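PDB 2GB7: R.Ecl18kI from Enterobacter cloacae, which recognises the double-stranded DNA sequence 5'-CCNGG-3' and cleaves it before the first C, acting as a type II restriction endonuclease that flips nucleotides out of the helix. Local coordinates for residues 154-165 with 169-182. The protein carries 1 engineered substitution. Residues are numbered along the deposited sequence; the frame is centred on the assembly and turned at random.
Sequences QIGKLVDLVMPG and YTSNKRNTMLISAK. With nucleotides of chain B.
Strands 161-163 and 177-181 run antiparallel at 167°, with L161 opposite I179 and M163 opposite M177 as hydrogen-bonded pairs. They are neighbours in the mixed sheet of a PD-(D/E)XK nuclease fold. D160 and K182 lie where this family carries its motif Asp and Lys, consistent with an active-site role. At the DNA end D160 and L161 both face I179, a classic beta bulge. I179 O accepts two bonds, from D160 N at 2.8 Å and L161 N at 3.2 Å. D160 OD2 lies 3.1 Å from A181 N.

L161 and I179 meet through their CD1 atoms and pack on M132 of helix 102-134. M163 and M177 touch at CB on that face and reach L258 of helix 248-259. V162 and L178 lie side by side on the other face, V162 CG1 being 3.8 Å from L178 CD2. V159 CG1 also packs on L178 CD2, 4.1 Å away.

Y169 comes from the helix linking the strands. Its CG is anti to the backbone N (chi1 -175°), which brings the ring to I155, with CD2 3.8 Å from I155 CD1. Y169 N closes a helical turn onto G165 O, next to the cis-proline P164.

K182 NZ is 3.3 Å from OP2 of DC3 of chain B and forms a salt bridge with E191. Two residues back, S180 OG donates to L158 O at 3.0 Å, from above the carbonyl plane.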
loop_
_atom_site.group_PDB
_atom_site.type_symbol
_atom_site.label_atom_id
_atom_site.label_comp_id
_atom_site.label_asym_id
_atom_site.label_seq_id
_atom_site.Cartn_x
_atom_site.Cartn_y
_atom_site.Cartn_z
ATOM N N GLN F 154 -20.015 11.579 5.296
ATOM C CA GLN F 154 -19.735 12.675 4.376
ATOM C C GLN F 154 -19.144 12.164 3.066
ATOM O O GLN F 154 -19.760 11.353 2.368
ATOM C CB GLN F 154 -18.785 13.688 5.024
ATOM C CG GLN F 154 -19.468 14.661 5.970
ATOM C CD GLN F 154 -19.227 16.109 5.591
ATOM O OE1 GLN F 154 -20.169 16.848 5.294
ATOM N NE2 GLN F 154 -17.964 16.525 5.596
ATOM N N ILE F 155 -17.949 12.657 2.743
ATOM C CA ILE F 155 -17.241 12.250 1.539
ATOM C C ILE F 155 -15.944 11.572 1.961
ATOM O O ILE F 155 -15.187 12.119 2.769
ATOM C CB ILE F 155 -16.947 13.467 0.614
ATOM C CG1 ILE F 155 -18.201 13.891 -0.150
ATOM C CG2 ILE F 155 -15.854 13.148 -0.378
ATOM C CD1 ILE F 155 -18.159 15.328 -0.639
ATOM N N GLY F 156 -15.678 10.388 1.421
ATOM C CA GLY F 156 -14.448 9.664 1.777
ATOM C C GLY F 156 -13.202 10.439 1.407
ATOM O O GLY F 156 -13.204 11.155 0.409
ATOM N N LYS F 157 -12.122 10.295 2.186
ATOM C CA LYS F 157 -10.893 11.033 1.876
ATOM C C LYS F 157 -10.219 10.512 0.593
ATOM O O LYS F 157 -9.336 11.170 0.028
ATOM C CB LYS F 157 -9.927 11.067 3.074
ATOM C CG LYS F 157 -10.523 11.670 4.362
ATOM C CD LYS F 157 -11.175 13.047 4.121
ATOM C CE LYS F 157 -11.705 13.661 5.420
ATOM N NZ LYS F 157 -12.534 14.879 5.144
ATOM N N LEU F 158 -10.683 9.379 0.072
ATOM C CA LEU F 158 -10.114 8.836 -1.174
ATOM C C LEU F 158 -10.858 9.409 -2.433
ATOM O O LEU F 158 -10.439 9.170 -3.566
ATOM C CB LEU F 158 -10.056 7.302 -1.026
ATOM C CG LEU F 158 -10.732 6.363 -2.020
ATOM C CD1 LEU F 158 -10.591 4.919 -1.561
ATOM C CD2 LEU F 158 -12.184 6.725 -2.231
ATOM N N VAL F 159 -11.918 10.170 -2.202
ATOM C CA VAL F 159 -12.547 10.876 -3.322
ATOM C C VAL F 159 -11.685 12.080 -3.588
ATOM O O VAL F 159 -11.353 12.828 -2.649
ATOM C CB VAL F 159 -13.917 11.385 -2.953
ATOM C CG1 VAL F 159 -14.465 12.277 -4.118
ATOM C CG2 VAL F 159 -14.831 10.222 -2.621
ATOM N N ASP F 160 -11.270 12.240 -4.839
ATOM C CA ASP F 160 -10.405 13.348 -5.240
ATOM C C ASP F 160 -11.169 14.540 -5.789
ATOM O O ASP F 160 -10.812 15.681 -5.499
ATOM C CB ASP F 160 -9.438 12.862 -6.288
ATOM C CG ASP F 160 -8.456 11.874 -5.710
ATOM O OD1 ASP F 160 -7.923 12.120 -4.579
ATOM O OD2 ASP F 160 -8.257 10.818 -6.330
ATOM N N LEU F 161 -12.184 14.259 -6.606
ATOM C CA LEU F 161 -12.963 15.316 -7.264
ATOM C C LEU F 161 -14.440 15.100 -7.072
ATOM O O LEU F 161 -14.918 13.977 -7.152
ATOM C CB LEU F 161 -12.688 15.308 -8.755
ATOM C CG LEU F 161 -11.221 15.493 -9.133
ATOM C CD1 LEU F 161 -10.959 15.148 -10.566
ATOM C CD2 LEU F 161 -10.721 16.900 -8.773
ATOM N N VAL F 162 -15.144 16.194 -6.811
ATOM C CA VAL F 162 -16.575 16.165 -6.585
ATOM C C VAL F 162 -17.228 17.161 -7.549
ATOM O O VAL F 162 -16.963 18.360 -7.474
ATOM C CB VAL F 162 -16.909 16.616 -5.166
ATOM C CG1 VAL F 162 -18.427 16.580 -4.930
ATOM C CG2 VAL F 162 -16.146 15.772 -4.091
ATOM N N MET F 163 -18.070 16.664 -8.437
ATOM C CA MET F 163 -18.743 17.500 -9.439
ATOM C C MET F 163 -20.204 17.597 -9.000
ATOM O O MET F 163 -20.877 16.569 -8.883
ATOM C CB MET F 163 -18.644 16.793 -10.798
ATOM C CG MET F 163 -18.956 17.599 -12.044
ATOM S SD MET F 163 -20.663 18.219 -12.106
ATOM C CE MET F 163 -21.580 16.696 -12.221
ATOM N N PRO F 164 -20.741 18.824 -8.851
ATOM C CA PRO F 164 -20.124 20.135 -9.093
ATOM C C PRO F 164 -19.421 20.743 -7.906
ATOM O O PRO F 164 -18.696 21.748 -8.044
ATOM C CB PRO F 164 -21.329 20.990 -9.499
ATOM C CG PRO F 164 -22.441 20.467 -8.549
ATOM C CD PRO F 164 -22.176 18.948 -8.514
ATOM N N GLY F 165 -19.630 20.193 -6.720
ATOM C CA GLY F 165 -18.983 20.776 -5.575
ATOM C C GLY F 165 -19.441 20.058 -4.342
ATOM O O GLY F 165 -20.476 19.377 -4.368
ATOM N N TYR F 169 -23.139 18.579 -3.307
ATOM C CA TYR F 169 -23.141 17.149 -2.992
ATOM C C TYR F 169 -23.808 16.870 -1.633
ATOM O O TYR F 169 -24.654 15.980 -1.514
ATOM C CB TYR F 169 -21.712 16.560 -3.041
ATOM C CG TYR F 169 -21.756 15.067 -2.826
ATOM C CD1 TYR F 169 -21.912 14.202 -3.896
ATOM C CD2 TYR F 169 -21.724 14.523 -1.532
ATOM C CE1 TYR F 169 -22.008 12.831 -3.711
ATOM C CE2 TYR F 169 -21.800 13.152 -1.342
ATOM C CZ TYR F 169 -21.964 12.322 -2.442
ATOM O OH TYR F 169 -22.055 10.963 -2.264
ATOM N N THR F 170 -23.466 17.680 -0.644
ATOM C CA THR F 170 -23.953 17.516 0.726
ATOM C C THR F 170 -25.451 17.741 0.791
ATOM O O THR F 170 -26.165 17.059 1.528
ATOM C CB THR F 170 -23.210 18.462 1.643
ATOM O OG1 THR F 170 -21.834 18.066 1.654
ATOM C CG2 THR F 170 -23.751 18.464 3.091
ATOM N N SER F 171 -25.922 18.709 0.018
ATOM C CA SER F 171 -27.365 18.936 -0.064
ATOM C C SER F 171 -28.065 17.724 -0.695
ATOM O O SER F 171 -29.016 17.183 -0.128
ATOM C CB SER F 171 -27.676 20.207 -0.849
ATOM O OG SER F 171 -29.080 20.481 -0.809
ATOM N N ASN F 172 -27.617 17.321 -1.879
ATOM C CA ASN F 172 -28.202 16.177 -2.541
ATOM C C ASN F 172 -27.229 15.644 -3.551
ATOM O O ASN F 172 -26.774 16.397 -4.429
ATOM C CB ASN F 172 -29.486 16.561 -3.279
ATOM C CG ASN F 172 -30.340 15.359 -3.605
ATOM O OD1 ASN F 172 -29.850 14.310 -3.987
ATOM N ND2 ASN F 172 -31.643 15.496 -3.395
ATOM N N LYS F 173 -26.941 14.358 -3.436
ATOM C CA LYS F 173 -25.966 13.690 -4.310
ATOM C C LYS F 173 -26.521 13.385 -5.687
ATOM O O LYS F 173 -25.806 13.002 -6.579
ATOM C CB LYS F 173 -25.417 12.414 -3.640
ATOM C CG LYS F 173 -26.519 11.374 -3.359
ATOM C CD LYS F 173 -26.013 10.336 -2.369
ATOM C CE LYS F 173 -27.201 9.519 -1.857
ATOM N NZ LYS F 173 -26.715 8.444 -0.973
ATOM N N ARG F 174 -27.814 13.580 -5.884
ATOM C CA ARG F 174 -28.373 13.462 -7.223
ATOM C C ARG F 174 -27.641 14.369 -8.240
ATOM O O ARG F 174 -27.319 15.528 -7.947
ATOM C CB ARG F 174 -29.864 13.788 -7.170
ATOM C CG ARG F 174 -30.597 13.679 -8.494
ATOM C CD ARG F 174 -32.105 13.648 -8.246
ATOM N NE ARG F 174 -32.818 13.227 -9.461
ATOM C CZ ARG F 174 -33.150 11.960 -9.727
ATOM N NH1 ARG F 174 -32.856 10.988 -8.881
ATOM N NH2 ARG F 174 -33.788 11.669 -10.841
ATOM N N ASN F 175 -27.373 13.817 -9.427
ATOM C CA ASN F 175 -26.719 14.533 -10.523
ATOM C C ASN F 175 -25.305 14.981 -10.216
ATOM O O ASN F 175 -24.809 15.897 -10.858
ATOM C CB ASN F 175 -27.566 15.712 -11.029
ATOM C CG ASN F 175 -28.852 15.250 -11.709
ATOM O OD1 ASN F 175 -28.857 14.234 -12.399
ATOM N ND2 ASN F 175 -29.951 15.984 -11.513
ATOM N N THR F 176 -24.664 14.311 -9.247
ATOM C CA THR F 176 -23.256 14.564 -8.971
ATOM C C THR F 176 -22.365 13.445 -9.534
ATOM O O THR F 176 -22.838 12.356 -9.968
ATOM C CB THR F 176 -22.966 14.749 -7.459
ATOM O OG1 THR F 176 -23.235 13.515 -6.788
ATOM C CG2 THR F 176 -23.838 15.884 -6.831
ATOM N N MET F 177 -21.067 13.713 -9.531
ATOM C CA MET F 177 -20.113 12.674 -9.948
ATOM C C MET F 177 -18.942 12.736 -8.990
ATOM O O MET F 177 -18.486 13.831 -8.645
ATOM C CB MET F 177 -19.614 12.896 -11.386
ATOM C CG MET F 177 -18.550 11.882 -11.741
ATOM S SD MET F 177 -18.006 12.047 -13.454
ATOM C CE MET F 177 -19.551 11.831 -14.202
ATOM N N LEU F 178 -18.482 11.567 -8.529
ATOM C CA LEU F 178 -17.316 11.470 -7.673
ATOM C C LEU F 178 -16.267 10.650 -8.364
ATOM O O LEU F 178 -16.572 9.609 -8.937
ATOM C CB LEU F 178 -17.649 10.752 -6.355
ATOM C CG LEU F 178 -18.758 11.394 -5.511
ATOM C CD1 LEU F 178 -18.968 10.559 -4.273
ATOM C CD2 LEU F 178 -18.418 12.822 -5.155
ATOM N N ILE F 179 -15.041 11.133 -8.280
ATOM C CA ILE F 179 -13.896 10.470 -8.904
ATOM C C ILE F 179 -12.784 10.214 -7.900
ATOM O O ILE F 179 -12.352 11.144 -7.203
ATOM C CB ILE F 179 -13.334 11.310 -10.070
ATOM C CG1 ILE F 179 -14.443 11.629 -11.084
ATOM C CG2 ILE F 179 -12.131 10.587 -10.726
ATOM C CD1 ILE F 179 -14.074 12.764 -12.067
ATOM N N SER F 180 -12.348 8.959 -7.845
ATOM C CA SER F 180 -11.140 8.534 -7.084
ATOM C C SER F 180 -10.074 8.106 -8.093
ATOM O O SER F 180 -10.398 7.857 -9.269
ATOM C CB SER F 180 -11.473 7.330 -6.187
ATOM O OG SER F 180 -10.298 6.910 -5.467
ATOM N N ALA F 181 -8.810 8.097 -7.666
ATOM C CA ALA F 181 -7.761 7.730 -8.609
ATOM C C ALA F 181 -6.703 6.903 -7.873
ATOM O O ALA F 181 -6.374 7.228 -6.752
ATOM C CB ALA F 181 -7.141 8.965 -9.144
ATOM N N LYS F 182 -6.226 5.845 -8.527
ATOM C CA LYS F 182 -5.150 5.003 -8.042
ATOM C C LYS F 182 -4.338 4.643 -9.258
ATOM O O LYS F 182 -4.882 4.060 -10.180
ATOM C CB LYS F 182 -5.721 3.720 -7.405
ATOM C CG LYS F 182 -6.417 4.000 -6.076
ATOM C CD LYS F 182 -6.853 2.705 -5.412
ATOM C CE LYS F 182 -7.607 3.017 -4.095
ATOM N NZ LYS F 182 -6.808 3.870 -3.153
ATOM P P DC B 4 -2.114 6.034 -5.645
ATOM O OP1 DC B 4 -2.320 6.453 -7.053
ATOM O OP2 DC B 4 -3.169 5.254 -4.941
ATOM O "O5'" DC B 4 -0.757 5.206 -5.544
ATOM C "C5'" DC B 4 0.467 5.762 -6.001
ATOM C "C4'" DC B 4 1.602 4.804 -5.726
ATOM O "O4'" DC B 4 1.768 4.670 -4.293
ATOM C "C3'" DC B 4 1.394 3.390 -6.272
ATOM O "O3'" DC B 4 2.631 2.868 -6.767
ATOM C "C2'" DC B 4 0.961 2.602 -5.047
ATOM C "C1'" DC B 4 1.709 3.302 -3.924
ATOM N N1 DC B 4 1.033 3.213 -2.621
ATOM C C2 DC B 4 1.779 2.857 -1.482
ATOM O O2 DC B 4 3.007 2.714 -1.579
ATOM N N3 DC B 4 1.138 2.685 -0.305
ATOM C C4 DC B 4 -0.187 2.863 -0.231
ATOM N N4 DC B 4 -0.784 2.620 0.943
ATOM C C5 DC B 4 -0.957 3.278 -1.357
ATOM C C6 DC B 4 -0.311 3.439 -2.521
ATOM P P DC B 2 -7.399 8.287 5.349
ATOM O OP1 DC B 2 -8.750 8.834 5.631
ATOM O OP2 DC B 2 -7.019 6.954 5.882
ATOM O "O5'" DC B 2 -7.193 8.278 3.772
ATOM C "C5'" DC B 2 -7.190 9.504 3.053
ATOM C "C4'" DC B 2 -6.092 9.511 2.018
ATOM O "O4'" DC B 2 -4.790 9.702 2.627
ATOM C "C3'" DC B 2 -5.989 8.248 1.169
ATOM O "O3'" DC B 2 -5.807 8.656 -0.178
ATOM C "C2'" DC B 2 -4.735 7.568 1.694
ATOM C "C1'" DC B 2 -3.879 8.761 2.091
ATOM N N1 DC B 2 -2.849 8.489 3.111
ATOM C C2 DC B 2 -1.517 8.839 2.834
ATOM O O2 DC B 2 -1.253 9.397 1.758
ATOM N N3 DC B 2 -0.558 8.568 3.749
ATOM C C4 DC B 2 -0.886 7.986 4.904
ATOM N N4 DC B 2 0.092 7.731 5.777
ATOM C C5 DC B 2 -2.233 7.636 5.219
ATOM C C6 DC B 2 -3.173 7.902 4.301
ATOM P P DC B 3 -5.777 7.571 -1.357
ATOM O OP1 DC B 3 -6.568 8.183 -2.456
ATOM O OP2 DC B 3 -6.128 6.210 -0.856
ATOM O "O5'" DC B 3 -4.255 7.608 -1.808
ATOM C "C5'" DC B 3 -3.691 8.847 -2.219
ATOM C "C4'" DC B 3 -2.279 8.637 -2.702
ATOM O "O4'" DC B 3 -1.390 8.633 -1.558
ATOM C "C3'" DC B 3 -2.130 7.278 -3.374
ATOM O "O3'" DC B 3 -1.814 7.327 -4.752
ATOM C "C2'" DC B 3 -1.046 6.555 -2.600
ATOM C "C1'" DC B 3 -0.427 7.593 -1.682
ATOM N N1 DC B 3 -0.238 6.987 -0.356
ATOM C C2 DC B 3 1.054 6.850 0.157
ATOM O O2 DC B 3 2.010 7.280 -0.502
ATOM N N3 DC B 3 1.228 6.246 1.356
ATOM C C4 DC B 3 0.173 5.786 2.030
ATOM N N4 DC B 3 0.387 5.190 3.209
ATOM C C5 DC B 3 -1.153 5.918 1.532
ATOM C C6 DC B 3 -1.313 6.528 0.352
HETATM O O HOH W 1 -22.164 10.097 0.243
#